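Local coordinates for protein tRNA(Phe) 7-((3-amino-3-carboxypropyl)-4-demethylwyosine(37)-N(4))-methyltransferase 1 (Pyrococcus horikoshii, PDB 2IT2) that probably methylates N-4 of a wyosine intermediate at position 37 of tRNA(Phe), with S-adenosyl-L-methionine as methyl donor, during wyosine-derivative biosynthesis, at residues Y48-C54 with P106-A112; D34-L38 with L188-E192; A118-V122 with L143-I147; F11-K15 with N43-F49. All blocks are in the same frame, centred on the assembly; numbering follows the deposited sequence.

Contact 1. Residues Y48-C54 with P106-A112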
loop_
_atom_site.group_PDB
_atom_site.type_symbol
_atom_site.label_atom_id
_atom_site.label_comp_id
_atom_site.label_asym_id
_atom_site.label_seq_id
_atom_site.Cartn_x
_atom_site.Cartn_y
_atom_site.Cartn_z
ATOM N N TYR B 48 -7.646 -5.925 -22.045
ATOM C CA TYR B 48 -7.138 -6.291 -20.718
ATOM C C TYR B 48 -7.085 -7.805 -20.529
ATOM O O TYR B 48 -7.712 -8.550 -21.265
ATOM C CB TYR B 48 -8.066 -5.746 -19.627
ATOM C CG TYR B 48 -8.313 -4.260 -19.696
ATOM C CD1 TYR B 48 -7.352 -3.357 -19.254
ATOM C CD2 TYR B 48 -9.505 -3.758 -20.222
ATOM C CE1 TYR B 48 -7.555 -1.992 -19.333
ATOM C CE2 TYR B 48 -9.725 -2.384 -20.308
ATOM C CZ TYR B 48 -8.737 -1.503 -19.868
ATOM O OH TYR B 48 -8.872 -0.142 -20.044
ATOM N N PHE B 49 -6.316 -8.239 -19.532
ATOM C CA PHE B 49 -6.231 -9.654 -19.144
ATOM C C PHE B 49 -5.818 -9.670 -17.679
ATOM O O PHE B 49 -5.266 -8.694 -17.180
ATOM C CB PHE B 49 -5.248 -10.474 -20.011
ATOM C CG PHE B 49 -3.817 -10.006 -19.959
ATOM C CD1 PHE B 49 -2.975 -10.392 -18.914
ATOM C CD2 PHE B 49 -3.283 -9.214 -20.985
ATOM C CE1 PHE B 49 -1.633 -9.997 -18.886
ATOM C CE2 PHE B 49 -1.938 -8.813 -20.963
ATOM C CZ PHE B 49 -1.110 -9.206 -19.913
ATOM N N THR B 50 -6.101 -10.760 -16.974
ATOM C CA THR B 50 -5.736 -10.824 -15.563
ATOM C C THR B 50 -4.593 -11.783 -15.291
ATOM O O THR B 50 -4.396 -12.766 -16.011
ATOM C CB THR B 50 -6.931 -11.239 -14.671
ATOM O OG1 THR B 50 -7.336 -12.574 -14.996
ATOM C CG2 THR B 50 -8.110 -10.289 -14.860
ATOM N N THR B 51 -3.815 -11.465 -14.264
ATOM C CA THR B 51 -2.708 -12.314 -13.850
ATOM C C THR B 51 -2.997 -12.593 -12.371
ATOM O O THR B 51 -4.038 -12.187 -11.874
ATOM C CB THR B 51 -1.331 -11.607 -14.055
ATOM O OG1 THR B 51 -1.271 -10.423 -13.257
ATOM C CG2 THR B 51 -1.135 -11.223 -15.528
ATOM N N SER B 52 -2.109 -13.287 -11.671
ATOM C CA SER B 52 -2.350 -13.614 -10.257
ATOM C C SER B 52 -3.082 -12.542 -9.427
ATOM O O SER B 52 -2.624 -11.406 -9.349
ATOM C CB SER B 52 -1.020 -13.957 -9.583
ATOM O OG SER B 52 -0.078 -12.916 -9.754
ATOM N N SER B 53 -4.204 -12.917 -8.795
ATOM C CA SER B 53 -5.006 -11.999 -7.967
ATOM C C SER B 53 -5.607 -12.687 -6.717
ATOM O O SER B 53 -5.520 -13.906 -6.581
ATOM C CB SER B 53 -6.138 -11.395 -8.809
ATOM O OG SER B 53 -5.629 -10.765 -9.979
ATOM N N CYS B 54 -6.211 -11.903 -5.818
ATOM C CA CYS B 54 -6.826 -12.428 -4.584
ATOM C C CYS B 54 -7.977 -11.527 -4.091
ATOM O O CYS B 54 -7.985 -10.330 -4.374
ATOM C CB CYS B 54 -5.755 -12.586 -3.500
ATOM S SG CYS B 54 -4.797 -11.100 -3.140
ATOM N N PRO B 106 -8.029 -6.906 -1.113
ATOM C CA PRO B 106 -7.887 -7.788 -2.270
ATOM C C PRO B 106 -6.856 -7.079 -3.163
ATOM O O PRO B 106 -6.678 -5.853 -3.071
ATOM C CB PRO B 106 -9.284 -7.768 -2.912
ATOM C CG PRO B 106 -10.198 -7.471 -1.788
ATOM C CD PRO B 106 -9.425 -6.459 -0.953
ATOM N N ILE B 107 -6.180 -7.851 -4.006
ATOM C CA ILE B 107 -5.205 -7.300 -4.938
ATOM C C ILE B 107 -5.436 -7.944 -6.299
ATOM O O ILE B 107 -5.428 -9.168 -6.429
ATOM C CB ILE B 107 -3.752 -7.602 -4.518
ATOM C CG1 ILE B 107 -3.454 -7.002 -3.143
ATOM C CG2 ILE B 107 -2.796 -7.051 -5.577
ATOM C CD1 ILE B 107 -2.051 -7.274 -2.649
ATOM N N LEU B 108 -5.656 -7.117 -7.315
ATOM C CA LEU B 108 -5.868 -7.636 -8.660
ATOM C C LEU B 108 -4.752 -7.085 -9.550
ATOM O O LEU B 108 -4.376 -5.907 -9.443
ATOM C CB LEU B 108 -7.243 -7.197 -9.204
ATOM C CG LEU B 108 -8.497 -7.345 -8.323
ATOM C CD1 LEU B 108 -9.691 -6.711 -9.019
ATOM C CD2 LEU B 108 -8.772 -8.819 -8.017
ATOM N N HIS B 109 -4.189 -7.943 -10.390
ATOM C CA HIS B 109 -3.153 -7.520 -11.317
ATOM C C HIS B 109 -3.762 -7.672 -12.700
ATOM O O HIS B 109 -4.255 -8.750 -13.056
ATOM C CB HIS B 109 -1.896 -8.374 -11.147
ATOM C CG HIS B 109 -1.102 -8.016 -9.931
ATOM N ND1 HIS B 109 -0.008 -8.750 -9.511
ATOM C CD2 HIS B 109 -1.218 -6.988 -9.063
ATOM C CE1 HIS B 109 0.510 -8.181 -8.439
ATOM N NE2 HIS B 109 -0.202 -7.111 -8.143
ATOM N N VAL B 110 -3.758 -6.575 -13.459
ATOM C CA VAL B 110 -4.357 -6.574 -14.788
ATOM C C VAL B 110 -3.434 -6.030 -15.889
ATOM O O VAL B 110 -2.885 -4.937 -15.773
ATOM C CB VAL B 110 -5.670 -5.744 -14.790
ATOM C CG1 VAL B 110 -6.339 -5.852 -16.137
ATOM C CG2 VAL B 110 -6.642 -6.229 -13.705
ATOM N N GLY B 111 -3.260 -6.798 -16.961
ATOM C CA GLY B 111 -2.423 -6.325 -18.053
ATOM C C GLY B 111 -3.272 -5.450 -18.966
ATOM O O GLY B 111 -4.459 -5.699 -19.116
ATOM N N ALA B 112 -2.667 -4.418 -19.556
ATOM C CA ALA B 112 -3.388 -3.506 -20.452
ATOM C C ALA B 112 -2.674 -3.377 -21.789
ATOM O O ALA B 112 -1.448 -3.409 -21.855
ATOM C CB ALA B 112 -3.531 -2.120 -19.798
HETATM O O HOH W 1 -2.872 -10.415 -6.423
#
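Strands 48-63 and 98-112, neighbours in the antiparallel sheet of this TYW3-family methyltransferase, pair from Y48-A112 to T50-V110 and again at C54-I107. The hydrogen-bonded pair F49-G111 is closed by G111 N to F49 O (2.8 Å) and F49 N to G111 O (3.2 Å). The F49 ring folds back over its partner because CG sits between the backbone N and the carbonyl carbon (chi1 61°); G111 CA lies over one ring face, 3.8 Å from the centroid, and G111, having no side chain, lets the ring come this close. Y48 CB and V110 CG1 pack on the other side of the sheet. T51 N donates almost straight to H109 O (3.0 Å). At S52 the first strand turns a corner, and S53 OG bridges the break, accepting H109 N at 3.2 Å and donating to T51 O at 2.9 Å. C54 N bonds I107 O (2.9 Å), while a water donates to both S52 O and I107 O, tying the corner to the facing strand. Helices 11-27 and 36-43 pack on this strand pair, T50 meeting L22, L39 and I42; strand 143-148 flanks the other edge of 106-112, with H109 NE2 bonded to E146 OE2.

Contact 2. Residues D34-L38 with L188-E192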
loop_
_atom_site.group_PDB
_atom_site.type_symbol
_atom_site.label_atom_id
_atom_site.label_comp_id
_atom_site.label_asym_id
_atom_site.label_seq_id
_atom_site.Cartn_x
_atom_site.Cartn_y
_atom_site.Cartn_z
ATOM N N ASP B 34 -14.762 -16.096 -4.783
ATOM C CA ASP B 34 -15.429 -14.804 -4.640
ATOM C C ASP B 34 -15.260 -13.893 -5.853
ATOM O O ASP B 34 -16.208 -13.220 -6.261
ATOM C CB ASP B 34 -14.887 -14.080 -3.403
ATOM C CG ASP B 34 -15.704 -12.851 -3.032
ATOM O OD1 ASP B 34 -15.850 -11.931 -3.869
ATOM O OD2 ASP B 34 -16.203 -12.808 -1.889
ATOM N N ILE B 35 -14.059 -13.870 -6.425
ATOM C CA ILE B 35 -13.776 -13.002 -7.561
ATOM C C ILE B 35 -13.696 -13.680 -8.916
ATOM O O ILE B 35 -13.273 -13.057 -9.890
ATOM C CB ILE B 35 -12.471 -12.221 -7.350
ATOM C CG1 ILE B 35 -11.298 -13.193 -7.170
ATOM C CG2 ILE B 35 -12.627 -11.289 -6.164
ATOM C CD1 ILE B 35 -9.952 -12.516 -7.013
ATOM N N ILE B 36 -14.093 -14.940 -8.996
ATOM C CA ILE B 36 -14.049 -15.611 -10.282
ATOM C C ILE B 36 -14.888 -14.853 -11.315
ATOM O O ILE B 36 -14.448 -14.647 -12.443
ATOM C CB ILE B 36 -14.510 -17.074 -10.147
ATOM C CG1 ILE B 36 -13.439 -17.852 -9.383
ATOM C CG2 ILE B 36 -14.738 -17.709 -11.515
ATOM C CD1 ILE B 36 -13.780 -19.308 -9.171
ATOM N N PRO B 37 -16.107 -14.421 -10.947
ATOM C CA PRO B 37 -16.921 -13.687 -11.925
ATOM C C PRO B 37 -16.227 -12.417 -12.430
ATOM O O PRO B 37 -16.278 -12.109 -13.617
ATOM C CB PRO B 37 -18.186 -13.369 -11.143
ATOM C CG PRO B 37 -18.301 -14.551 -10.222
ATOM C CD PRO B 37 -16.892 -14.728 -9.737
ATOM N N LEU B 38 -15.582 -11.693 -11.517
ATOM C CA LEU B 38 -14.874 -10.460 -11.856
ATOM C C LEU B 38 -13.706 -10.742 -12.790
ATOM O O LEU B 38 -13.492 -10.013 -13.753
ATOM C CB LEU B 38 -14.366 -9.768 -10.582
ATOM C CG LEU B 38 -13.446 -8.553 -10.732
ATOM C CD1 LEU B 38 -14.137 -7.442 -11.518
ATOM C CD2 LEU B 38 -13.054 -8.074 -9.347
ATOM N N LEU B 188 -15.601 -5.173 -4.643
ATOM C CA LEU B 188 -15.311 -6.053 -5.768
ATOM C C LEU B 188 -16.551 -6.214 -6.643
ATOM O O LEU B 188 -16.455 -6.213 -7.871
ATOM C CB LEU B 188 -14.818 -7.419 -5.272
ATOM C CG LEU B 188 -13.410 -7.440 -4.653
ATOM C CD1 LEU B 188 -13.206 -8.730 -3.862
ATOM C CD2 LEU B 188 -12.359 -7.298 -5.751
ATOM N N LYS B 189 -17.716 -6.342 -6.017
ATOM C CA LYS B 189 -18.954 -6.476 -6.775
ATOM C C LYS B 189 -19.243 -5.177 -7.527
ATOM O O LYS B 189 -19.713 -5.211 -8.668
ATOM C CB LYS B 189 -20.120 -6.823 -5.850
ATOM C CG LYS B 189 -20.049 -8.227 -5.289
ATOM C CD LYS B 189 -21.288 -8.548 -4.487
ATOM C CE LYS B 189 -21.255 -9.977 -3.999
ATOM N NZ LYS B 189 -20.140 -10.207 -3.042
ATOM N N ARG B 190 -18.961 -4.035 -6.904
ATOM C CA ARG B 190 -19.183 -2.746 -7.566
ATOM C C ARG B 190 -18.313 -2.645 -8.825
ATOM O O ARG B 190 -18.786 -2.243 -9.893
ATOM C CB ARG B 190 -18.859 -1.588 -6.620
ATOM C CG ARG B 190 -19.953 -1.278 -5.617
ATOM C CD ARG B 190 -19.450 -0.304 -4.563
ATOM N NE ARG B 190 -18.880 0.919 -5.126
ATOM C CZ ARG B 190 -18.218 1.824 -4.408
ATOM N NH1 ARG B 190 -18.043 1.635 -3.108
ATOM N NH2 ARG B 190 -17.735 2.918 -4.983
ATOM N N LEU B 191 -17.039 -3.002 -8.699
ATOM C CA LEU B 191 -16.112 -2.966 -9.823
ATOM C C LEU B 191 -16.584 -3.872 -10.966
ATOM O O LEU B 191 -16.529 -3.489 -12.143
ATOM C CB LEU B 191 -14.715 -3.408 -9.358
ATOM C CG LEU B 191 -13.605 -3.450 -10.422
ATOM C CD1 LEU B 191 -13.458 -2.077 -11.079
ATOM C CD2 LEU B 191 -12.289 -3.884 -9.783
ATOM N N GLU B 192 -17.041 -5.077 -10.616
ATOM C CA GLU B 192 -17.513 -6.038 -11.609
ATOM C C GLU B 192 -18.663 -5.456 -12.405
ATOM O O GLU B 192 -18.741 -5.640 -13.617
ATOM C CB GLU B 192 -17.983 -7.336 -10.944
ATOM C CG GLU B 192 -18.354 -8.446 -11.936
ATOM C CD GLU B 192 -18.816 -9.716 -11.237
ATOM O OE1 GLU B 192 -18.147 -10.133 -10.270
ATOM O OE2 GLU B 192 -19.839 -10.302 -11.652
#
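The first turn of helix 36-43, with I35 at its N-cap position, lies against one turn of the long helix 167-194, and the backbones come nearest at L38 and E192, whose CA atoms are 5.2 Å apart. No hydrogen bond joins the two segments; apolar side chains and the arm of E192 carry the contact. L188 points at the opposite segment and divides its two methyls: CD1 presses on I35 CG2 at 3.5 Å, tighter than usual van der Waals contact, and CD2 meets L38 CD2 at 3.7 Å. The side chains of L38 and L188 cross at about a right angle. The other methyl of L38, CD1, lies along the long helix, near E192 CA (3.7 Å) and L191 CG (4.2 Å). With CG anti to the backbone nitrogen (chi1 -174°) and the chain extended beyond it, E192 reaches over to P37, setting OE1 3.4 Å from P37 CB. The same oxygen approaches L38 N, but the angle is too poor for a hydrogen bond. An alanine in place of E192 would probably strip P37 and the L38 backbone of this cover and leave a gap between the two helices there. At the other end D34 OD2 forms a salt bridge with K185, one turn before L188 on the long helix. L108 and P106 of strand 98-112 continue the apolar layer, touching L38 and L188 respectively. This is partly buried helix-to-helix packing, apolar at its centre with D34 and E192 at its borders, joining the short helix 36-43 to the C-terminal helix beside the sheet.

Contact 3. Residues A118-V122 with L143-I147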
loop_
_atom_site.group_PDB
_atom_site.type_symbol
_atom_site.label_atom_id
_atom_site.label_comp_id
_atom_site.label_asym_id
_atom_site.label_seq_id
_atom_site.Cartn_x
_atom_site.Cartn_y
_atom_site.Cartn_z
ATOM N N ALA B 118 -4.647 1.502 -19.621
ATOM C CA ALA B 118 -4.268 1.345 -18.224
ATOM C C ALA B 118 -4.791 2.490 -17.365
ATOM O O ALA B 118 -5.361 2.268 -16.298
ATOM C CB ALA B 118 -2.768 1.256 -18.108
ATOM N N VAL B 119 -4.596 3.725 -17.815
ATOM C CA VAL B 119 -5.068 4.868 -17.039
ATOM C C VAL B 119 -6.592 4.876 -16.897
ATOM O O VAL B 119 -7.126 5.267 -15.857
ATOM C CB VAL B 119 -4.602 6.183 -17.676
ATOM C CG1 VAL B 119 -5.186 7.375 -16.930
ATOM C CG2 VAL B 119 -3.095 6.234 -17.655
ATOM N N LYS B 120 -7.296 4.454 -17.943
ATOM C CA LYS B 120 -8.746 4.394 -17.868
ATOM C C LYS B 120 -9.173 3.420 -16.773
ATOM O O LYS B 120 -10.096 3.703 -16.022
ATOM C CB LYS B 120 -9.338 3.930 -19.191
ATOM C CG LYS B 120 -9.325 4.983 -20.263
ATOM C CD LYS B 120 -9.848 4.411 -21.566
ATOM C CE LYS B 120 -11.255 3.826 -21.418
ATOM N NZ LYS B 120 -12.248 4.824 -20.933
ATOM N N LEU B 121 -8.501 2.272 -16.693
ATOM C CA LEU B 121 -8.838 1.262 -15.688
ATOM C C LEU B 121 -8.504 1.736 -14.278
ATOM O O LEU B 121 -9.264 1.501 -13.346
ATOM C CB LEU B 121 -8.096 -0.051 -15.984
ATOM C CG LEU B 121 -8.173 -1.174 -14.926
ATOM C CD1 LEU B 121 -9.622 -1.570 -14.683
ATOM C CD2 LEU B 121 -7.379 -2.397 -15.386
ATOM N N VAL B 122 -7.360 2.395 -14.127
ATOM C CA VAL B 122 -6.965 2.881 -12.814
ATOM C C VAL B 122 -8.008 3.859 -12.303
ATOM O O VAL B 122 -8.451 3.782 -11.157
ATOM C CB VAL B 122 -5.598 3.573 -12.864
ATOM C CG1 VAL B 122 -5.372 4.367 -11.578
ATOM C CG2 VAL B 122 -4.512 2.531 -13.045
ATOM N N LEU B 143 2.233 -4.334 -19.452
ATOM C CA LEU B 143 2.023 -3.199 -18.559
ATOM C C LEU B 143 1.001 -3.711 -17.549
ATOM O O LEU B 143 -0.111 -4.078 -17.930
ATOM C CB LEU B 143 1.433 -2.004 -19.316
ATOM C CG LEU B 143 1.190 -0.719 -18.504
ATOM C CD1 LEU B 143 0.977 0.415 -19.485
ATOM C CD2 LEU B 143 -0.007 -0.830 -17.581
ATOM N N ILE B 144 1.368 -3.726 -16.271
ATOM C CA ILE B 144 0.462 -4.220 -15.235
ATOM C C ILE B 144 -0.110 -3.096 -14.397
ATOM O O ILE B 144 0.612 -2.204 -13.940
ATOM C CB ILE B 144 1.179 -5.228 -14.268
ATOM C CG1 ILE B 144 1.669 -6.461 -15.041
ATOM C CG2 ILE B 144 0.238 -5.650 -13.125
ATOM C CD1 ILE B 144 0.583 -7.254 -15.716
ATOM N N VAL B 145 -1.427 -3.148 -14.247
ATOM C CA VAL B 145 -2.181 -2.228 -13.416
ATOM C C VAL B 145 -2.482 -3.033 -12.142
ATOM O O VAL B 145 -2.840 -4.215 -12.216
ATOM C CB VAL B 145 -3.522 -1.851 -14.070
ATOM C CG1 VAL B 145 -4.446 -1.237 -13.038
ATOM C CG2 VAL B 145 -3.278 -0.873 -15.210
ATOM N N GLU B 146 -2.298 -2.414 -10.982
ATOM C CA GLU B 146 -2.596 -3.073 -9.701
ATOM C C GLU B 146 -3.787 -2.349 -9.103
ATOM O O GLU B 146 -3.812 -1.116 -9.069
ATOM C CB GLU B 146 -1.412 -2.973 -8.733
ATOM C CG GLU B 146 -1.632 -3.644 -7.383
ATOM C CD GLU B 146 -0.357 -3.683 -6.573
ATOM O OE1 GLU B 146 0.093 -2.608 -6.122
ATOM O OE2 GLU B 146 0.206 -4.784 -6.396
ATOM N N ILE B 147 -4.779 -3.118 -8.653
ATOM C CA ILE B 147 -5.998 -2.589 -8.033
ATOM C C ILE B 147 -5.968 -3.035 -6.571
ATOM O O ILE B 147 -5.844 -4.227 -6.279
ATOM C CB ILE B 147 -7.246 -3.151 -8.745
ATOM C CG1 ILE B 147 -7.245 -2.690 -10.207
ATOM C CG2 ILE B 147 -8.523 -2.727 -8.019
ATOM C CD1 ILE B 147 -8.373 -3.266 -11.033
#
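V145 holds CG1 anti to its own nitrogen (chi1 164°) and CG2 anti to its carbonyl carbon, which spreads the two methyls along the helix opposite. CG2 meets A118 CB at 3.6 Å. CG1 settles between L121 and V122, 3.9 Å from L121 CD2 and 3.8 Å from V122 CG2, the valine crossing both side chains at a slant. L121 also has CG anti to the backbone nitrogen (chi1 172°), an arrangement that carries its methyls out to the strand; CD1 goes on to I147 CD1 at 4.2 Å. At the other end of the strand segment L143 lays CD2 on A118 CB, 3.5 Å away. The motif is a helix packed on a face of an antiparallel sheet: the axes of 118-122 and 143-147 run almost parallel, 4° apart and 9.1 Å from each other at closest approach. L143 and V145 point at the helix and I147 brings its CD1 to it, whereas I144 and E146 point away, and E146 OE2 is hydrogen-bonded to H109 NE2. Replacing V145 by an alanine would probably open a gap among A118, L121 and V122, leaving the two larger side chains free to shift. Strand 98-112 extends the floor beneath the helix, A112 touching A118 and V110 touching L121. The second subunit packs its S137 on V119 and its Y132 on E146.

Contact 4. Residues F11-K15 with N43-F49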
loop_
_atom_site.group_PDB
_atom_site.type_symbol
_atom_site.label_atom_id
_atom_site.label_comp_id
_atom_site.label_asym_id
_atom_site.label_seq_id
_atom_site.Cartn_x
_atom_site.Cartn_y
_atom_site.Cartn_z
ATOM N N PHE B 11 1.069 -7.686 -26.631
ATOM C CA PHE B 11 -0.202 -7.895 -25.944
ATOM C C PHE B 11 -0.993 -9.161 -26.283
ATOM O O PHE B 11 -1.456 -9.867 -25.382
ATOM C CB PHE B 11 -1.115 -6.675 -26.128
ATOM C CG PHE B 11 -2.394 -6.771 -25.358
ATOM C CD1 PHE B 11 -2.426 -6.497 -23.994
ATOM C CD2 PHE B 11 -3.561 -7.191 -25.984
ATOM C CE1 PHE B 11 -3.605 -6.643 -23.276
ATOM C CE2 PHE B 11 -4.743 -7.339 -25.272
ATOM C CZ PHE B 11 -4.763 -7.065 -23.913
ATOM N N GLU B 12 -1.176 -9.446 -27.565
ATOM C CA GLU B 12 -1.941 -10.629 -27.954
ATOM C C GLU B 12 -1.371 -11.893 -27.324
ATOM O O GLU B 12 -2.105 -12.750 -26.814
ATOM C CB GLU B 12 -1.932 -10.783 -29.471
ATOM C CG GLU B 12 -2.749 -11.964 -29.972
ATOM C CD GLU B 12 -2.664 -12.143 -31.476
ATOM O OE1 GLU B 12 -2.867 -11.148 -32.201
ATOM O OE2 GLU B 12 -2.406 -13.282 -31.929
ATOM N N ARG B 13 -0.050 -11.991 -27.376
ATOM C CA ARG B 13 0.687 -13.123 -26.837
ATOM C C ARG B 13 0.531 -13.176 -25.330
ATOM O O ARG B 13 0.195 -14.219 -24.767
ATOM C CB ARG B 13 2.169 -12.986 -27.189
ATOM C CG ARG B 13 3.032 -14.157 -26.765
ATOM C CD ARG B 13 3.149 -15.161 -27.894
ATOM N NE ARG B 13 4.211 -16.133 -27.655
ATOM C CZ ARG B 13 4.628 -17.018 -28.554
ATOM N NH1 ARG B 13 4.069 -17.062 -29.758
ATOM N NH2 ARG B 13 5.619 -17.847 -28.257
ATOM N N ALA B 14 0.787 -12.050 -24.676
ATOM C CA ALA B 14 0.675 -11.986 -23.230
ATOM C C ALA B 14 -0.727 -12.383 -22.776
ATOM O O ALA B 14 -0.876 -13.141 -21.816
ATOM C CB ALA B 14 1.008 -10.592 -22.743
ATOM N N LYS B 15 -1.765 -11.885 -23.441
ATOM C CA LYS B 15 -3.117 -12.254 -23.020
ATOM C C LYS B 15 -3.393 -13.750 -23.172
ATOM O O LYS B 15 -4.016 -14.369 -22.304
ATOM C CB LYS B 15 -4.179 -11.457 -23.792
ATOM C CG LYS B 15 -5.618 -11.831 -23.402
ATOM C CD LYS B 15 -6.613 -10.719 -23.679
ATOM C CE LYS B 15 -7.997 -11.093 -23.165
ATOM N NZ LYS B 15 -8.956 -9.946 -23.200
ATOM N N ASN B 43 -11.336 -10.325 -18.294
ATOM C CA ASN B 43 -10.766 -10.998 -19.445
ATOM C C ASN B 43 -11.658 -10.971 -20.671
ATOM O O ASN B 43 -11.195 -11.250 -21.787
ATOM C CB ASN B 43 -10.427 -12.431 -19.088
ATOM C CG ASN B 43 -9.190 -12.521 -18.242
ATOM O OD1 ASN B 43 -8.093 -12.197 -18.702
ATOM N ND2 ASN B 43 -9.349 -12.947 -16.997
ATOM N N SER B 44 -12.935 -10.650 -20.476
ATOM C CA SER B 44 -13.829 -10.603 -21.622
ATOM C C SER B 44 -13.692 -9.297 -22.373
ATOM O O SER B 44 -14.231 -9.182 -23.461
ATOM C CB SER B 44 -15.295 -10.765 -21.220
ATOM O OG SER B 44 -15.800 -9.568 -20.611
ATOM N N ILE B 45 -13.022 -8.309 -21.774
ATOM C CA ILE B 45 -12.787 -6.999 -22.398
ATOM C C ILE B 45 -11.524 -7.137 -23.238
ATOM O O ILE B 45 -10.499 -7.617 -22.764
ATOM C CB ILE B 45 -12.591 -5.872 -21.344
ATOM C CG1 ILE B 45 -13.775 -5.881 -20.375
ATOM C CG2 ILE B 45 -12.490 -4.499 -22.050
ATOM C CD1 ILE B 45 -15.117 -5.681 -21.049
ATOM N N GLU B 46 -11.607 -6.705 -24.492
ATOM C CA GLU B 46 -10.510 -6.835 -25.446
ATOM C C GLU B 46 -9.126 -6.341 -25.030
ATOM O O GLU B 46 -8.142 -7.050 -25.210
ATOM C CB GLU B 46 -10.911 -6.172 -26.775
ATOM C CG GLU B 46 -9.938 -6.387 -27.924
ATOM C CD GLU B 46 -10.481 -5.854 -29.234
ATOM O OE1 GLU B 46 -10.731 -4.633 -29.316
ATOM O OE2 GLU B 46 -10.662 -6.659 -30.176
ATOM N N ASN B 47 -9.042 -5.151 -24.449
ATOM C CA ASN B 47 -7.746 -4.586 -24.086
ATOM C C ASN B 47 -7.141 -4.895 -22.718
ATOM O O ASN B 47 -6.190 -4.222 -22.309
ATOM C CB ASN B 47 -7.788 -3.074 -24.274
ATOM C CG ASN B 47 -8.178 -2.687 -25.676
ATOM O OD1 ASN B 47 -7.831 -3.379 -26.630
ATOM N ND2 ASN B 47 -8.894 -1.578 -25.814
ATOM N N TYR B 48 -7.646 -5.925 -22.045
ATOM C CA TYR B 48 -7.138 -6.291 -20.718
ATOM C C TYR B 48 -7.085 -7.805 -20.529
ATOM O O TYR B 48 -7.712 -8.550 -21.265
ATOM C CB TYR B 48 -8.066 -5.746 -19.627
ATOM C CG TYR B 48 -8.313 -4.260 -19.696
ATOM C CD1 TYR B 48 -7.352 -3.357 -19.254
ATOM C CD2 TYR B 48 -9.505 -3.758 -20.222
ATOM C CE1 TYR B 48 -7.555 -1.992 -19.333
ATOM C CE2 TYR B 48 -9.725 -2.384 -20.308
ATOM C CZ TYR B 48 -8.737 -1.503 -19.868
ATOM O OH TYR B 48 -8.872 -0.142 -20.044
ATOM N N PHE B 49 -6.316 -8.239 -19.532
ATOM C CA PHE B 49 -6.231 -9.654 -19.144
ATOM C C PHE B 49 -5.818 -9.670 -17.679
ATOM O O PHE B 49 -5.266 -8.694 -17.180
ATOM C CB PHE B 49 -5.248 -10.474 -20.011
ATOM C CG PHE B 49 -3.817 -10.006 -19.959
ATOM C CD1 PHE B 49 -2.975 -10.392 -18.914
ATOM C CD2 PHE B 49 -3.283 -9.214 -20.985
ATOM C CE1 PHE B 49 -1.633 -9.997 -18.886
ATOM C CE2 PHE B 49 -1.938 -8.813 -20.963
ATOM C CZ PHE B 49 -1.110 -9.206 -19.913
#
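K15 and F49 pack closely where the first turn of helix 11-27 meets the start of strand 48-63. The lysine runs extended past F49, CG 3.7 Å from F49 CB and CA over the ring off-centre, and delivers its ammonium group into the bend formed by residues 43-48. There NZ donates to Y48 O at 2.7 Å, nearly in line with the carbonyl bond, and to N43 O at 3.0 Å, well above that carbonyl's plane. Two backbone carbonyls thus grip the ammonium end of the chain, tying the helix to the bend that includes the type I turn from I45 to Y48. F11 reaches the same strand with CG anti to its nitrogen (chi1 -175°): CE1 touches F49 CD2 at 3.5 Å, the ring planes inclined at 42°, and CZ lies against the N47 carbonyl carbon. A14 CB adds a contact to F49 CZ. The turn side is looser: E46 is exposed and its CB is directed away from the helix, with F11 meeting just its carbonyl oxygen at the ring edge. Behind the strand Y48 packs on L121 of helix 115-127 and bonds D117 O, while helix 11-27 extends the cover with A18 on F49.

In the fold
Contacts 1 and 4 share Y48 and F49, so the residues that pair with strand 98-112 also receive helix 11-27; T50 OG1 of contact 1 and N43 ND2 of contact 4 join them further, 2.9 Å apart. Contact 3 adds the next strand: V110 O lies 2.8 Å from V145 N, and the two contact centres are about 9 Å apart. Y48 CE1 meets L121 CB at 3.9 Å, linking contact 4 to contact 3. L108 of the sheet is shared ground with contact 2, its CD1 lying 3.6 Å from L38 CD2. Contacts 2 and 4 do not touch, their centres about 18 Å apart. None of the four can be tied to the methyl-transfer site from its geometry.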